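Local atomic coordinates of putative ferritin-like diiron-carboxylate protein TM1526 (Thermotoga maritima, PDB entry 1VJX), a protein that is of unknown function but has the ferritin-like fold of the rubrerythrin family and may bind metal and act as an oxidoreductase. Residues A[33-38]-A[92-97]; A[42-47]-A[150-155]. All coordinates share one frame; numbering follows the deposited sequence. Where two conformers were deposited one is given.

Contact 1: residues A[33-38]-A[92-97]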
loop_
_atom_site.group_PDB
_atom_site.type_symbol
_atom_site.label_atom_id
_atom_site.label_comp_id
_atom_site.label_asym_id
_atom_site.label_seq_id
_atom_site.Cartn_x
_atom_site.Cartn_y
_atom_site.Cartn_z
ATOM N N TYR A 33 -2.211 -1.422 9.796
ATOM C CA TYR A 33 -2.180 -0.158 10.548
ATOM C C TYR A 33 -3.249 -0.117 11.652
ATOM O O TYR A 33 -2.997 0.414 12.747
ATOM C CB TYR A 33 -2.268 1.065 9.619
ATOM C CG TYR A 33 -1.080 1.249 8.682
ATOM C CD1 TYR A 33 0.231 1.227 9.160
ATOM C CD2 TYR A 33 -1.273 1.498 7.320
ATOM C CE1 TYR A 33 1.309 1.410 8.308
ATOM C CE2 TYR A 33 -0.210 1.688 6.456
ATOM C CZ TYR A 33 1.085 1.641 6.946
ATOM O OH TYR A 33 2.156 1.836 6.085
ATOM N N ARG A 34 -4.406 -0.705 11.376
ATOM C CA ARG A 34 -5.480 -0.745 12.347
ATOM C C ARG A 34 -5.106 -1.689 13.511
ATOM O O ARG A 34 -5.285 -1.337 14.674
ATOM C CB ARG A 34 -6.808 -1.148 11.676
ATOM C CG ARG A 34 -8.026 -0.552 12.351
ATOM C CD ARG A 34 -9.354 -0.957 11.741
ATOM N NE ARG A 34 -9.665 -0.288 10.473
ATOM C CZ ARG A 34 -10.073 0.968 10.357
ATOM N NH1 ARG A 34 -10.172 1.748 11.437
ATOM N NH2 ARG A 34 -10.358 1.460 9.154
ATOM N N GLU A 35 -4.572 -2.867 13.184
ATOM C CA GLU A 35 -4.038 -3.803 14.182
ATOM C C GLU A 35 -2.836 -3.221 14.953
ATOM O O GLU A 35 -2.720 -3.432 16.156
ATOM C CB GLU A 35 -3.649 -5.145 13.532
ATOM C CG GLU A 35 -4.853 -6.026 13.159
ATOM C CD GLU A 35 -4.517 -7.252 12.285
ATOM O OE1 GLU A 35 -3.952 -7.100 11.172
ATOM O OE2 GLU A 35 -4.841 -8.378 12.701
ATOM N N LEU A 36 -1.949 -2.490 14.274
ATOM C CA LEU A 36 -0.818 -1.859 14.955
ATOM C C LEU A 36 -1.293 -0.866 16.006
ATOM O O LEU A 36 -0.642 -0.695 17.061
ATOM C CB LEU A 36 0.099 -1.119 13.978
ATOM C CG LEU A 36 1.091 -1.875 13.093
ATOM C CD1 LEU A 36 1.914 -0.836 12.351
ATOM C CD2 LEU A 36 2.002 -2.791 13.886
ATOM N N SER A 37 -2.418 -0.204 15.717
ATOM C CA SER A 37 -2.949 0.815 16.614
ATOM C C SER A 37 -3.365 0.230 17.964
ATOM O O SER A 37 -3.583 0.955 18.923
ATOM C CB SER A 37 -4.123 1.530 15.960
ATOM O OG SER A 37 -5.301 0.757 16.043
ATOM N N GLU A 38 -3.495 -1.085 18.035
ATOM C CA GLU A 38 -3.810 -1.752 19.287
ATOM C C GLU A 38 -2.595 -1.878 20.165
ATOM O O GLU A 38 -2.742 -2.242 21.292
ATOM C CB GLU A 38 -4.333 -3.169 19.023
ATOM C CG GLU A 38 -5.762 -3.270 18.515
ATOM C CD GLU A 38 -6.030 -4.579 17.755
ATOM O OE1 GLU A 38 -5.075 -5.377 17.516
ATOM O OE2 GLU A 38 -7.198 -4.784 17.347
ATOM N N GLU A 92 1.832 -13.355 13.930
ATOM C CA GLU A 92 2.603 -13.792 15.083
ATOM C C GLU A 92 3.103 -12.614 15.873
ATOM O O GLU A 92 2.833 -12.500 17.054
ATOM C CB GLU A 92 3.803 -14.671 14.680
ATOM C CG GLU A 92 3.446 -16.044 14.101
ATOM C CD GLU A 92 2.481 -16.865 14.962
ATOM O OE1 GLU A 92 2.739 -17.085 16.183
ATOM O OE2 GLU A 92 1.457 -17.336 14.395
ATOM N N ILE A 93 3.845 -11.733 15.245
ATOM C CA ILE A 93 4.284 -10.544 15.973
ATOM C C ILE A 93 3.115 -9.713 16.507
ATOM O O ILE A 93 3.140 -9.310 17.653
ATOM C CB ILE A 93 5.269 -9.690 15.154
ATOM C CG1 ILE A 93 4.634 -9.222 13.851
ATOM C CG2 ILE A 93 6.582 -10.460 14.921
ATOM C CD1 ILE A 93 4.011 -7.864 13.989
ATOM N N LEU A 94 2.071 -9.507 15.719
ATOM C CA LEU A 94 0.909 -8.759 16.195
ATOM C C LEU A 94 0.180 -9.440 17.348
ATOM O O LEU A 94 -0.724 -8.858 17.940
ATOM C CB LEU A 94 -0.085 -8.495 15.061
ATOM C CG LEU A 94 0.381 -7.610 13.895
ATOM C CD1 LEU A 94 -0.780 -7.408 12.965
ATOM C CD2 LEU A 94 0.910 -6.270 14.314
ATOM N N ARG A 95 0.574 -10.664 17.670
ATOM C CA ARG A 95 0.062 -11.367 18.834
ATOM C C ARG A 95 0.790 -10.869 20.110
ATOM O O ARG A 95 0.249 -10.956 21.221
ATOM C CB ARG A 95 0.284 -12.876 18.644
ATOM C CG ARG A 95 -0.918 -13.734 18.890
ATOM C CD ARG A 95 -0.796 -15.141 18.300
ATOM N NE ARG A 95 -1.185 -15.163 16.890
ATOM C CZ ARG A 95 -2.110 -15.977 16.344
ATOM N NH1 ARG A 95 -2.758 -16.904 17.080
ATOM N NH2 ARG A 95 -2.377 -15.861 15.038
ATOM N N ARG A 96 2.014 -10.363 19.937
ATOM C CA ARG A 96 2.885 -9.974 21.047
ATOM C C ARG A 96 2.346 -8.767 21.786
ATOM O O ARG A 96 1.632 -7.966 21.219
ATOM C CB ARG A 96 4.319 -9.722 20.569
ATOM C CG ARG A 96 5.138 -11.006 20.447
ATOM C CD ARG A 96 6.311 -10.955 19.460
ATOM N NE ARG A 96 7.059 -9.690 19.468
ATOM C CZ ARG A 96 8.056 -9.377 20.290
ATOM N NH1 ARG A 96 8.471 -10.223 21.239
ATOM N NH2 ARG A 96 8.639 -8.191 20.172
ATOM N N LYS A 97 2.670 -8.671 23.071
ATOM C CA LYS A 97 2.120 -7.634 23.929
ATOM C C LYS A 97 3.167 -6.584 24.308
ATOM O O LYS A 97 2.857 -5.651 25.057
ATOM C CB LYS A 97 1.514 -8.291 25.182
ATOM C CG LYS A 97 0.271 -9.154 24.927
ATOM C CD LYS A 97 -0.160 -9.851 26.201
ATOM C CE LYS A 97 -1.319 -10.816 25.989
ATOM N NZ LYS A 97 -1.453 -11.811 27.108
HETATM O O HOH W 1 -2.875 -6.630 16.936
#

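Contact 2: residues A[42-47]-A[150-155]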
loop_
_atom_site.group_PDB
_atom_site.type_symbol
_atom_site.label_atom_id
_atom_site.label_comp_id
_atom_site.label_asym_id
_atom_site.label_seq_id
_atom_site.Cartn_x
_atom_site.Cartn_y
_atom_site.Cartn_z
ATOM N N GLY A 42 -1.100 7.161 21.620
ATOM C CA GLY A 42 -1.542 8.544 21.699
ATOM C C GLY A 42 -1.812 9.196 20.387
ATOM O O GLY A 42 -2.739 8.782 19.668
ATOM N N GLU A 43 -1.018 10.220 20.082
ATOM C CA GLU A 43 -0.887 10.699 18.705
ATOM C C GLU A 43 -0.529 9.549 17.746
ATOM O O GLU A 43 -1.040 9.485 16.635
ATOM C CB GLU A 43 0.150 11.826 18.612
ATOM C CG GLU A 43 -0.307 13.126 19.260
ATOM C CD GLU A 43 -1.694 13.508 18.786
ATOM O OE1 GLU A 43 -1.875 13.610 17.548
ATOM O OE2 GLU A 43 -2.602 13.654 19.634
ATOM N N ILE A 44 0.326 8.649 18.221
ATOM C CA ILE A 44 0.723 7.454 17.502
ATOM C C ILE A 44 -0.451 6.532 17.130
ATOM O O ILE A 44 -0.551 6.114 15.988
ATOM C CB ILE A 44 1.781 6.685 18.329
ATOM C CG1 ILE A 44 3.107 7.463 18.307
ATOM C CG2 ILE A 44 1.992 5.272 17.750
ATOM C CD1 ILE A 44 4.117 7.011 19.321
ATOM N N LYS A 45 -1.322 6.216 18.086
ATOM C CA LYS A 45 -2.509 5.391 17.812
ATOM C C LYS A 45 -3.329 6.061 16.689
ATOM O O LYS A 45 -3.664 5.433 15.671
ATOM C CB LYS A 45 -3.384 5.216 19.080
ATOM C CG LYS A 45 -4.159 3.894 19.138
ATOM C CD LYS A 45 -5.330 3.860 20.122
ATOM C CE LYS A 45 -5.000 3.161 21.464
ATOM N NZ LYS A 45 -4.632 1.704 21.355
ATOM N N LYS A 46 -3.622 7.348 16.900
ATOM C CA LYS A 46 -4.406 8.169 15.983
ATOM C C LYS A 46 -3.782 8.137 14.579
ATOM O O LYS A 46 -4.481 8.080 13.580
ATOM C CB LYS A 46 -4.517 9.595 16.552
ATOM C CG LYS A 46 -5.249 10.664 15.710
ATOM C CD LYS A 46 -4.850 12.084 16.213
ATOM C CE LYS A 46 -5.922 13.174 15.927
ATOM N NZ LYS A 46 -5.550 14.531 16.487
ATOM N N THR A 47 -2.457 8.152 14.531
ATOM C CA THR A 47 -1.759 8.149 13.259
ATOM C C THR A 47 -2.040 6.846 12.533
ATOM O O THR A 47 -2.513 6.847 11.407
ATOM C CB THR A 47 -0.228 8.390 13.466
ATOM O OG1 THR A 47 0.022 9.801 13.475
ATOM C CG2 THR A 47 0.588 7.905 12.267
ATOM N N LEU A 150 8.780 7.598 8.481
ATOM C CA LEU A 150 10.186 7.934 8.711
ATOM C C LEU A 150 10.342 9.028 9.791
ATOM O O LEU A 150 11.323 9.036 10.563
ATOM C CB LEU A 150 10.838 8.349 7.389
ATOM C CG LEU A 150 10.954 7.226 6.343
ATOM C CD1 LEU A 150 11.219 7.777 4.930
ATOM C CD2 LEU A 150 12.068 6.217 6.751
ATOM N N GLU A 151 9.367 9.936 9.834
ATOM C CA GLU A 151 9.277 10.972 10.868
ATOM C C GLU A 151 9.100 10.350 12.270
ATOM O O GLU A 151 9.791 10.715 13.197
ATOM C CB GLU A 151 8.128 11.947 10.526
ATOM C CG GLU A 151 7.834 13.029 11.562
ATOM C CD GLU A 151 6.878 14.098 11.029
ATOM O OE1 GLU A 151 5.641 13.916 11.117
ATOM O OE2 GLU A 151 7.365 15.131 10.506
HETATM N N MSE A 152 8.180 9.403 12.395
HETATM C CA MSE A 152 7.989 8.646 13.627
HETATM C C MSE A 152 9.231 7.838 14.005
HETATM O O MSE A 152 9.631 7.827 15.167
HETATM C CB MSE A 152 6.771 7.725 13.508
HETATM C CG MSE A 152 5.443 8.449 13.485
HETATM SE SE MSE A 152 3.949 7.252 13.061
HETATM C CE MSE A 152 3.720 6.319 14.779
ATOM N N LYS A 153 9.850 7.168 13.035
ATOM C CA LYS A 153 11.088 6.435 13.319
ATOM C C LYS A 153 12.156 7.350 13.910
ATOM O O LYS A 153 12.797 7.046 14.924
ATOM C CB LYS A 153 11.646 5.787 12.058
ATOM C CG LYS A 153 12.798 4.820 12.340
ATOM C CD LYS A 153 13.415 4.259 11.056
ATOM C CE LYS A 153 14.826 3.697 11.283
ATOM N NZ LYS A 153 14.838 2.459 12.131
ATOM N N ARG A 154 12.359 8.470 13.231
ATOM C CA ARG A 154 13.428 9.399 13.546
ATOM C C ARG A 154 13.203 10.030 14.909
ATOM O O ARG A 154 14.146 10.226 15.665
ATOM C CB ARG A 154 13.435 10.473 12.470
ATOM C CG ARG A 154 14.697 11.298 12.330
ATOM C CD ARG A 154 14.472 12.562 11.511
ATOM N NE ARG A 154 13.418 13.386 12.117
ATOM C CZ ARG A 154 13.627 14.386 12.993
ATOM N NH1 ARG A 154 14.867 14.743 13.374
ATOM N NH2 ARG A 154 12.580 15.047 13.495
ATOM N N GLU A 155 11.948 10.345 15.214
ATOM C CA GLU A 155 11.583 11.102 16.402
ATOM C C GLU A 155 11.378 10.258 17.653
ATOM O O GLU A 155 12.005 10.489 18.692
ATOM C CB GLU A 155 10.304 11.872 16.131
ATOM C CG GLU A 155 10.496 13.033 15.172
ATOM C CD GLU A 155 9.197 13.787 14.899
ATOM O OE1 GLU A 155 8.081 13.183 15.113
ATOM O OE2 GLU A 155 9.311 14.977 14.475
#

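Contact 1: residues A[33-38]-A[92-97]
Water 1 joins the two segments, sitting 2.6 Å from Glu-38 OE1 and 3.3 Å from Leu-94 O. More acceptors surround it than it has protons to offer, so it cannot donate to all of them at once. Leu-94 O also receives a weak hydrogen bond from His-39 NE2. In the ferritin-like four-helix bundle, this is where the long crossover from helix 43-68 to helix 101-125, having passed through the short helix 71-74, comes back over the end of helix 15-36. The crossover makes a short 3-10 turn here, closed by Arg-96 N to Ile-93 O at 2.8 Å, and the turn presents Leu-94 to the helix.

Leu-94 carries the direct packing, one methyl to each partner. With CG opposite its own carbonyl carbon (chi1 -64°), the side chain reaches across the gap and its two branches part. CD2 meets Leu-36 CD2 at 3.7 Å, methyl against methyl, with the side chains at about a right angle. CD1 goes instead to Glu-35 and lies across that chain, as near to CB as to the carboxylate oxygen OE1. It therefore touches both the aliphatic root and the charged end of the glutamate. That end has its own partner one turn back, since OE1 forms a salt bridge with Arg-31; this probably helps to hold the carboxylate beside the methyl group. Behind the contact, Leu-36 is buried against Phe-48 and Val-104, so Leu-94, itself still partly exposed, lies over a leucine that belongs to the bundle's apolar interior. In segment 33-38 itself, Ser-37 OG turns back and donates to Arg-34 O at 2.5 Å, tilted 20° from the carbonyl plane.

Contact 2: residues A[42-47]-A[150-155]
The first turn of helix 43-68 packs here against the closing turns of helix 129-156, two antiparallel members of the four-helix bundle, and Met-152 is the side chain that spans the gap. It is modelled as selenomethionine, with SE in place of sulphur. Its chain runs out extended as far as SE and then bends (chi3 77°), which swings the CE methyl round to Ile-44. There CE settles over the branch point, 3.6 Å from Ile-44 CG2 and 3.8 Å from Ile-44 CG1. The selenium itself faces the next residue of helix 43-68 to touch it: Thr-47 CG2 comes up to Met-152 SE at 3.5 Å, the two side chains meeting tip to tip.

Thr-47 divides its two branches between separate jobs. OG1 folds back over its own helix and makes a weak hydrogen bond to Glu-43 O, while CG2, anti to the backbone N, is the branch on the interface. Gly-42 stands at the N-cap, and its carbonyl takes the Lys-46 N-H at 3.2 Å as the helix starts. Helix 101-125 covers the seam, with Leu-101 touching both Ile-44 and Met-152, and Leu-105 touching Met-152. Two antiparallel helices joined by apolar side-chain groups, with a third helix behind them, fit the four-helix bundle of the ferritin-like fold.

In the fold
Both contacts lie toward the same end of the bundle, each about 18 Å from the chain centre and 15 Å from the other, centre to centre. Each is partly buried, with one fully buried residue among those that touch. Contact 2 joins two bundle helices through side chains alone, whereas contact 1 lays a loop on a helix and mixes methyl packing with water and charge. Helix 101-125 backs both, through Val-104 under contact 1 and Leu-101 under contact 2. They also meet directly where helix 15-36 gives way to helix 43-68: Lys-45 NZ lies 2.8 Å from Ser-37 O, probably a hydrogen bond.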